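Local coordinates for protein anaerobically-induced outer membrane porin OprE (Pseudomonas aeruginosa, PDB 4FRX) that probably forms a channel through the outer membrane that lets small solutes pass, at residues A[295-309]-A[334-348]. Residues are numbered along the deposited sequence; the frame is centred on the assembly and turned at random.
With C8E ((hydroxyethyloxy)tri(ethyloxy)octane), chain E.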
loop_
_atom_site.group_PDB
_atom_site.type_symbol
_atom_site.label_atom_id
_atom_site.label_comp_id
_atom_site.label_asym_id
_atom_site.label_seq_id
_atom_site.Cartn_x
_atom_site.Cartn_y
_atom_site.Cartn_z
ATOM N N HIS A 295 -18.316 18.763 2.124
ATOM C CA HIS A 295 -17.442 18.607 3.282
ATOM C C HIS A 295 -17.387 17.153 3.721
ATOM O O HIS A 295 -18.412 16.471 3.768
ATOM C CB HIS A 295 -17.954 19.419 4.477
ATOM C CG HIS A 295 -18.050 20.893 4.234
ATOM N ND1 HIS A 295 -16.969 21.738 4.355
ATOM C CD2 HIS A 295 -19.112 21.681 3.931
ATOM C CE1 HIS A 295 -17.352 22.979 4.107
ATOM N NE2 HIS A 295 -18.647 22.971 3.848
ATOM N N SER A 296 -16.195 16.690 4.082
ATOM C CA SER A 296 -16.073 15.413 4.770
ATOM C C SER A 296 -15.317 15.627 6.076
ATOM O O SER A 296 -14.268 16.273 6.107
ATOM C CB SER A 296 -15.380 14.358 3.892
ATOM O OG SER A 296 -14.033 14.708 3.618
ATOM N N ILE A 297 -15.876 15.112 7.158
ATOM C CA ILE A 297 -15.224 15.208 8.452
ATOM C C ILE A 297 -15.132 13.811 9.069
ATOM O O ILE A 297 -16.117 13.080 9.142
ATOM C CB ILE A 297 -15.943 16.222 9.387
ATOM C CG1 ILE A 297 -15.129 16.453 10.659
ATOM C CG2 ILE A 297 -17.349 15.768 9.719
ATOM C CD1 ILE A 297 -13.919 17.346 10.451
ATOM N N GLY A 298 -13.927 13.439 9.494
ATOM C CA GLY A 298 -13.696 12.105 10.019
ATOM C C GLY A 298 -12.970 12.066 11.354
ATOM O O GLY A 298 -12.208 12.970 11.697
ATOM N N ALA A 299 -13.226 11.013 12.115
ATOM C CA ALA A 299 -12.522 10.786 13.373
ATOM C C ALA A 299 -12.256 9.298 13.536
ATOM O O ALA A 299 -13.125 8.488 13.275
ATOM C CB ALA A 299 -13.332 11.317 14.549
ATOM N N GLY A 300 -11.052 8.932 13.976
ATOM C CA GLY A 300 -10.706 7.520 14.031
ATOM C C GLY A 300 -9.831 7.175 15.219
ATOM O O GLY A 300 -9.177 8.045 15.779
ATOM N N TYR A 301 -9.822 5.902 15.599
ATOM C CA TYR A 301 -8.958 5.452 16.674
ATOM C C TYR A 301 -8.428 4.086 16.317
ATOM O O TYR A 301 -9.127 3.284 15.711
ATOM C CB TYR A 301 -9.704 5.422 18.012
ATOM C CG TYR A 301 -8.777 5.570 19.192
ATOM C CD1 TYR A 301 -8.406 6.826 19.652
ATOM C CD2 TYR A 301 -8.241 4.455 19.825
ATOM C CE1 TYR A 301 -7.537 6.971 20.722
ATOM C CE2 TYR A 301 -7.379 4.597 20.905
ATOM C CZ TYR A 301 -7.031 5.852 21.344
ATOM O OH TYR A 301 -6.162 5.984 22.413
ATOM N N GLN A 302 -7.165 3.848 16.653
ATOM C CA GLN A 302 -6.528 2.571 16.400
ATOM C C GLN A 302 -5.732 2.142 17.630
ATOM O O GLN A 302 -5.017 2.941 18.204
ATOM C CB GLN A 302 -5.568 2.726 15.231
ATOM C CG GLN A 302 -4.794 1.469 14.890
ATOM C CD GLN A 302 -3.975 1.679 13.652
ATOM O OE1 GLN A 302 -4.484 1.567 12.539
ATOM N NE2 GLN A 302 -2.704 2.052 13.836
ATOM N N ILE A 303 -5.847 0.870 17.997
ATOM C CA ILE A 303 -5.141 0.332 19.143
ATOM C C ILE A 303 -4.284 -0.859 18.716
ATOM O O ILE A 303 -4.797 -1.806 18.131
ATOM C CB ILE A 303 -6.146 -0.138 20.211
ATOM C CG1 ILE A 303 -6.996 1.048 20.682
ATOM C CG2 ILE A 303 -5.421 -0.841 21.372
ATOM C CD1 ILE A 303 -8.165 0.635 21.562
ATOM N N LEU A 304 -2.984 -0.808 19.014
ATOM C CA LEU A 304 -2.087 -1.939 18.781
ATOM C C LEU A 304 -1.679 -2.537 20.105
ATOM O O LEU A 304 -1.132 -1.836 20.952
ATOM C CB LEU A 304 -0.802 -1.481 18.093
ATOM C CG LEU A 304 -0.960 -0.717 16.788
ATOM C CD1 LEU A 304 0.385 -0.687 16.054
ATOM C CD2 LEU A 304 -2.016 -1.368 15.945
ATOM N N ASN A 305 -1.911 -3.833 20.273
ATOM C CA ASN A 305 -1.479 -4.541 21.488
ATOM C C ASN A 305 -0.568 -5.693 21.109
ATOM O O ASN A 305 -0.627 -6.187 19.973
ATOM C CB ASN A 305 -2.690 -5.076 22.260
ATOM C CG ASN A 305 -3.455 -3.981 22.983
ATOM O OD1 ASN A 305 -2.866 -3.024 23.480
ATOM N ND2 ASN A 305 -4.768 -4.133 23.070
ATOM N N GLY A 306 0.274 -6.121 22.046
ATOM C CA GLY A 306 1.255 -7.165 21.775
ATOM C C GLY A 306 2.670 -6.600 21.721
ATOM O O GLY A 306 2.866 -5.381 21.634
ATOM N N ASP A 307 3.659 -7.486 21.740
ATOM C CA ASP A 307 5.058 -7.078 21.760
ATOM C C ASP A 307 5.652 -6.684 20.408
ATOM O O ASP A 307 6.710 -6.071 20.364
ATOM C CB ASP A 307 5.935 -8.200 22.318
ATOM C CG ASP A 307 5.666 -8.488 23.771
ATOM O OD1 ASP A 307 5.128 -7.597 24.468
ATOM O OD2 ASP A 307 6.001 -9.611 24.211
ATOM N N SER A 308 5.022 -7.071 19.303
ATOM C CA SER A 308 5.625 -6.763 18.002
ATOM C C SER A 308 4.897 -5.612 17.331
ATOM O O SER A 308 3.722 -5.349 17.628
ATOM C CB SER A 308 5.622 -7.985 17.082
ATOM O OG SER A 308 4.392 -8.078 16.371
ATOM N N ASP A 309 5.609 -4.916 16.450
ATOM C CA ASP A 309 4.976 -3.973 15.530
ATOM C C ASP A 309 3.954 -4.715 14.691
ATOM O O ASP A 309 3.937 -5.949 14.617
ATOM C CB ASP A 309 5.997 -3.347 14.575
ATOM C CG ASP A 309 7.040 -2.487 15.279
ATOM O OD1 ASP A 309 6.978 -2.271 16.515
ATOM O OD2 ASP A 309 7.935 -2.016 14.558
ATOM N N PHE A 334 2.346 4.732 12.148
ATOM C CA PHE A 334 1.862 4.554 13.530
ATOM C C PHE A 334 1.623 3.078 13.864
ATOM O O PHE A 334 0.623 2.718 14.473
ATOM C CB PHE A 334 0.595 5.398 13.762
ATOM C CG PHE A 334 0.830 6.865 13.583
ATOM C CD1 PHE A 334 1.007 7.400 12.308
ATOM C CD2 PHE A 334 0.922 7.701 14.679
ATOM C CE1 PHE A 334 1.264 8.753 12.127
ATOM C CE2 PHE A 334 1.170 9.056 14.513
ATOM C CZ PHE A 334 1.348 9.586 13.234
ATOM N N GLN A 335 2.582 2.247 13.480
ATOM C CA GLN A 335 2.409 0.810 13.461
ATOM C C GLN A 335 3.236 0.118 14.533
ATOM O O GLN A 335 3.345 -1.105 14.545
ATOM C CB GLN A 335 2.765 0.277 12.065
ATOM C CG GLN A 335 4.245 -0.011 11.811
ATOM C CD GLN A 335 5.159 1.207 11.951
ATOM O OE1 GLN A 335 4.703 2.352 12.019
ATOM N NE2 GLN A 335 6.468 0.953 11.997
ATOM N N ARG A 336 3.790 0.905 15.454
ATOM C CA ARG A 336 4.756 0.399 16.426
ATOM C C ARG A 336 4.084 -0.309 17.590
ATOM O O ARG A 336 2.979 0.043 17.979
ATOM C CB ARG A 336 5.606 1.547 16.976
ATOM C CG ARG A 336 6.255 2.424 15.895
ATOM C CD ARG A 336 6.889 3.646 16.550
ATOM N NE ARG A 336 6.980 4.789 15.643
ATOM C CZ ARG A 336 8.017 5.036 14.849
ATOM N NH1 ARG A 336 9.063 4.216 14.841
ATOM N NH2 ARG A 336 8.010 6.103 14.061
ATOM N N ALA A 337 4.770 -1.302 18.147
ATOM C CA ALA A 337 4.271 -2.048 19.306
ATOM C C ALA A 337 3.731 -1.159 20.423
ATOM O O ALA A 337 4.438 -0.282 20.913
ATOM C CB ALA A 337 5.374 -2.948 19.867
ATOM N N GLY A 338 2.475 -1.397 20.809
ATOM C CA GLY A 338 1.849 -0.689 21.911
ATOM C C GLY A 338 1.106 0.577 21.537
ATOM O O GLY A 338 0.316 1.085 22.321
ATOM N N GLU A 339 1.319 1.070 20.327
ATOM C CA GLU A 339 0.888 2.421 19.984
ATOM C C GLU A 339 -0.642 2.555 19.839
ATOM O O GLU A 339 -1.278 1.781 19.135
ATOM C CB GLU A 339 1.592 2.864 18.701
ATOM C CG GLU A 339 1.457 4.346 18.381
ATOM C CD GLU A 339 2.375 4.787 17.250
ATOM O OE1 GLU A 339 2.986 3.921 16.567
ATOM O OE2 GLU A 339 2.494 6.017 17.047
ATOM N N ARG A 340 -1.214 3.544 20.520
ATOM C CA ARG A 340 -2.603 3.920 20.307
ATOM C C ARG A 340 -2.588 5.236 19.569
ATOM O O ARG A 340 -1.841 6.128 19.939
ATOM C CB ARG A 340 -3.321 4.126 21.646
ATOM C CG ARG A 340 -3.599 2.862 22.431
ATOM C CD ARG A 340 -2.575 2.601 23.523
ATOM N NE ARG A 340 -3.038 1.499 24.370
ATOM C CZ ARG A 340 -2.920 0.219 24.037
ATOM N NH1 ARG A 340 -3.388 -0.721 24.843
ATOM N NH2 ARG A 340 -2.337 -0.121 22.889
ATOM N N THR A 341 -3.446 5.373 18.555
ATOM C CA THR A 341 -3.424 6.545 17.696
ATOM C C THR A 341 -4.835 7.075 17.468
ATOM O O THR A 341 -5.709 6.331 17.060
ATOM C CB THR A 341 -2.787 6.207 16.328
ATOM O OG1 THR A 341 -1.484 5.643 16.533
ATOM C CG2 THR A 341 -2.643 7.447 15.464
ATOM N N TRP A 342 -5.056 8.356 17.750
ATOM C CA TRP A 342 -6.292 8.999 17.331
ATOM C C TRP A 342 -6.039 9.890 16.115
ATOM O O TRP A 342 -4.914 10.323 15.874
ATOM C CB TRP A 342 -6.943 9.789 18.475
ATOM C CG TRP A 342 -6.167 10.961 19.007
ATOM C CD1 TRP A 342 -5.330 10.961 20.087
ATOM C CD2 TRP A 342 -6.203 12.317 18.533
ATOM N NE1 TRP A 342 -4.827 12.224 20.303
ATOM C CE2 TRP A 342 -5.340 13.074 19.359
ATOM C CE3 TRP A 342 -6.850 12.962 17.470
ATOM C CZ2 TRP A 342 -5.126 14.440 19.171
ATOM C CZ3 TRP A 342 -6.629 14.334 17.285
ATOM C CH2 TRP A 342 -5.780 15.049 18.132
ATOM N N GLN A 343 -7.074 10.137 15.335
ATOM C CA GLN A 343 -6.903 10.961 14.153
ATOM C C GLN A 343 -8.175 11.711 13.824
ATOM O O GLN A 343 -9.279 11.261 14.137
ATOM C CB GLN A 343 -6.480 10.111 12.955
ATOM C CG GLN A 343 -7.551 9.117 12.501
ATOM C CD GLN A 343 -7.116 8.339 11.285
ATOM O OE1 GLN A 343 -7.498 8.653 10.159
ATOM N NE2 GLN A 343 -6.311 7.316 11.506
ATOM N N VAL A 344 -8.001 12.869 13.207
ATOM C CA VAL A 344 -9.117 13.627 12.672
ATOM C C VAL A 344 -8.833 13.967 11.224
ATOM O O VAL A 344 -7.686 14.229 10.848
ATOM C CB VAL A 344 -9.402 14.903 13.498
ATOM C CG1 VAL A 344 -9.826 14.515 14.902
ATOM C CG2 VAL A 344 -8.185 15.804 13.542
ATOM N N ARG A 345 -9.879 13.932 10.407
ATOM C CA ARG A 345 -9.744 14.188 8.982
ATOM C C ARG A 345 -10.716 15.267 8.544
ATOM O O ARG A 345 -11.835 15.325 9.035
ATOM C CB ARG A 345 -10.066 12.923 8.191
ATOM C CG ARG A 345 -9.168 11.748 8.488
ATOM C CD ARG A 345 -9.488 10.591 7.552
ATOM N NE ARG A 345 -8.632 9.458 7.861
ATOM C CZ ARG A 345 -8.440 8.422 7.057
ATOM N NH1 ARG A 345 -9.043 8.378 5.871
ATOM N NH2 ARG A 345 -7.631 7.441 7.438
ATOM N N TYR A 346 -10.279 16.118 7.626
ATOM C CA TYR A 346 -11.183 17.049 6.960
ATOM C C TYR A 346 -10.903 17.087 5.461
ATOM O O TYR A 346 -9.747 17.119 5.027
ATOM C CB TYR A 346 -11.099 18.469 7.517
ATOM C CG TYR A 346 -11.980 19.412 6.728
ATOM C CD1 TYR A 346 -13.361 19.361 6.852
ATOM C CD2 TYR A 346 -11.435 20.318 5.821
ATOM C CE1 TYR A 346 -14.183 20.198 6.114
ATOM C CE2 TYR A 346 -12.248 21.165 5.078
ATOM C CZ TYR A 346 -13.623 21.102 5.234
ATOM O OH TYR A 346 -14.442 21.938 4.503
ATOM N N GLY A 347 -11.972 17.114 4.677
ATOM C CA GLY A 347 -11.848 17.270 3.239
ATOM C C GLY A 347 -12.911 18.173 2.650
ATOM O O GLY A 347 -13.989 18.331 3.218
ATOM N N TYR A 348 -12.596 18.785 1.515
ATOM C CA TYR A 348 -13.585 19.570 0.781
ATOM C C TYR A 348 -13.438 19.345 -0.709
ATOM O O TYR A 348 -12.336 19.451 -1.253
ATOM C CB TYR A 348 -13.470 21.063 1.083
ATOM C CG TYR A 348 -14.649 21.847 0.529
ATOM C CD1 TYR A 348 -15.918 21.683 1.073
ATOM C CD2 TYR A 348 -14.502 22.719 -0.541
ATOM C CE1 TYR A 348 -17.003 22.373 0.589
ATOM C CE2 TYR A 348 -15.596 23.427 -1.041
ATOM C CZ TYR A 348 -16.845 23.242 -0.461
ATOM O OH TYR A 348 -17.956 23.912 -0.920
HETATM C C1 C8E E . -15.226 26.542 2.849
HETATM C C2 C8E E . -14.534 25.240 2.464
HETATM C C3 C8E E . -13.095 25.493 2.017
HETATM C C4 C8E E . -12.168 24.405 2.543
HETATM C C5 C8E E . -10.827 24.983 2.964
HETATM C C6 C8E E . -9.766 24.648 1.922
HETATM C C7 C8E E . -8.473 25.423 2.155
HETATM C C8 C8E E . -7.314 24.704 1.487
HETATM O O9 C8E E . -6.481 25.625 0.826
HETATM C C10 C8E E . -5.284 25.857 1.529
HETATM C C11 C8E E . -4.147 26.038 0.529
HETATM O O HOH W 1 -1.514 2.890 16.358
HETATM O O HOH W 2 1.475 -4.026 19.613
HETATM O O HOH W 3 7.419 -1.857 11.754
#
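Arg-340 reaches across to Asn-305 and holds one oxygen with two nitrogens: NH1 lies 2.7 Å from Asn-305 OD1, on a lone pair in the amide plane, while NH2 approaches the same oxygen from above that plane. A bend at chi2 (98°) swings the guanidinium over Ile-303, whose CG2 sits against one face, 3.5 Å from Arg-340 NH2.

The tighter packing is on the other side of the ladder. Leu-304 sets CD1 against the start of the type II turn 336-339, 3.3 Å from Arg-336 O. Beside it a water joins Gln-302 NE2, Phe-334 O, Glu-339 O and Thr-341 OG1, and Gln-302 NE2 also hydrogen-bonds Thr-327 OG1. Where the loops meet, Asp-309 OD1 takes the backbone N-H of Ala-337 at 2.9 Å, from above the carboxylate plane.

The face bearing Ile-297, Ala-299, Tyr-301, Trp-342 and Val-344 is looser and largely exposed. There Tyr-301 lays its ring over Thr-341 O, its CD1 3.5 Å from Trp-342 CB. At the far end His-295 ND1 and Tyr-346 OH share a hydrogen bond, the CD1-CE1 edge of Tyr-348 lies over one face of the imidazole, the ring planes 47° apart, and a detergent tail lies over the Tyr-348 ring.

Paired backbone bonds from Ser-296/Gly-347 to Gln-302/Thr-341 join two antiparallel strands at 170°, neighbouring staves of an outer-membrane porin beta-barrel.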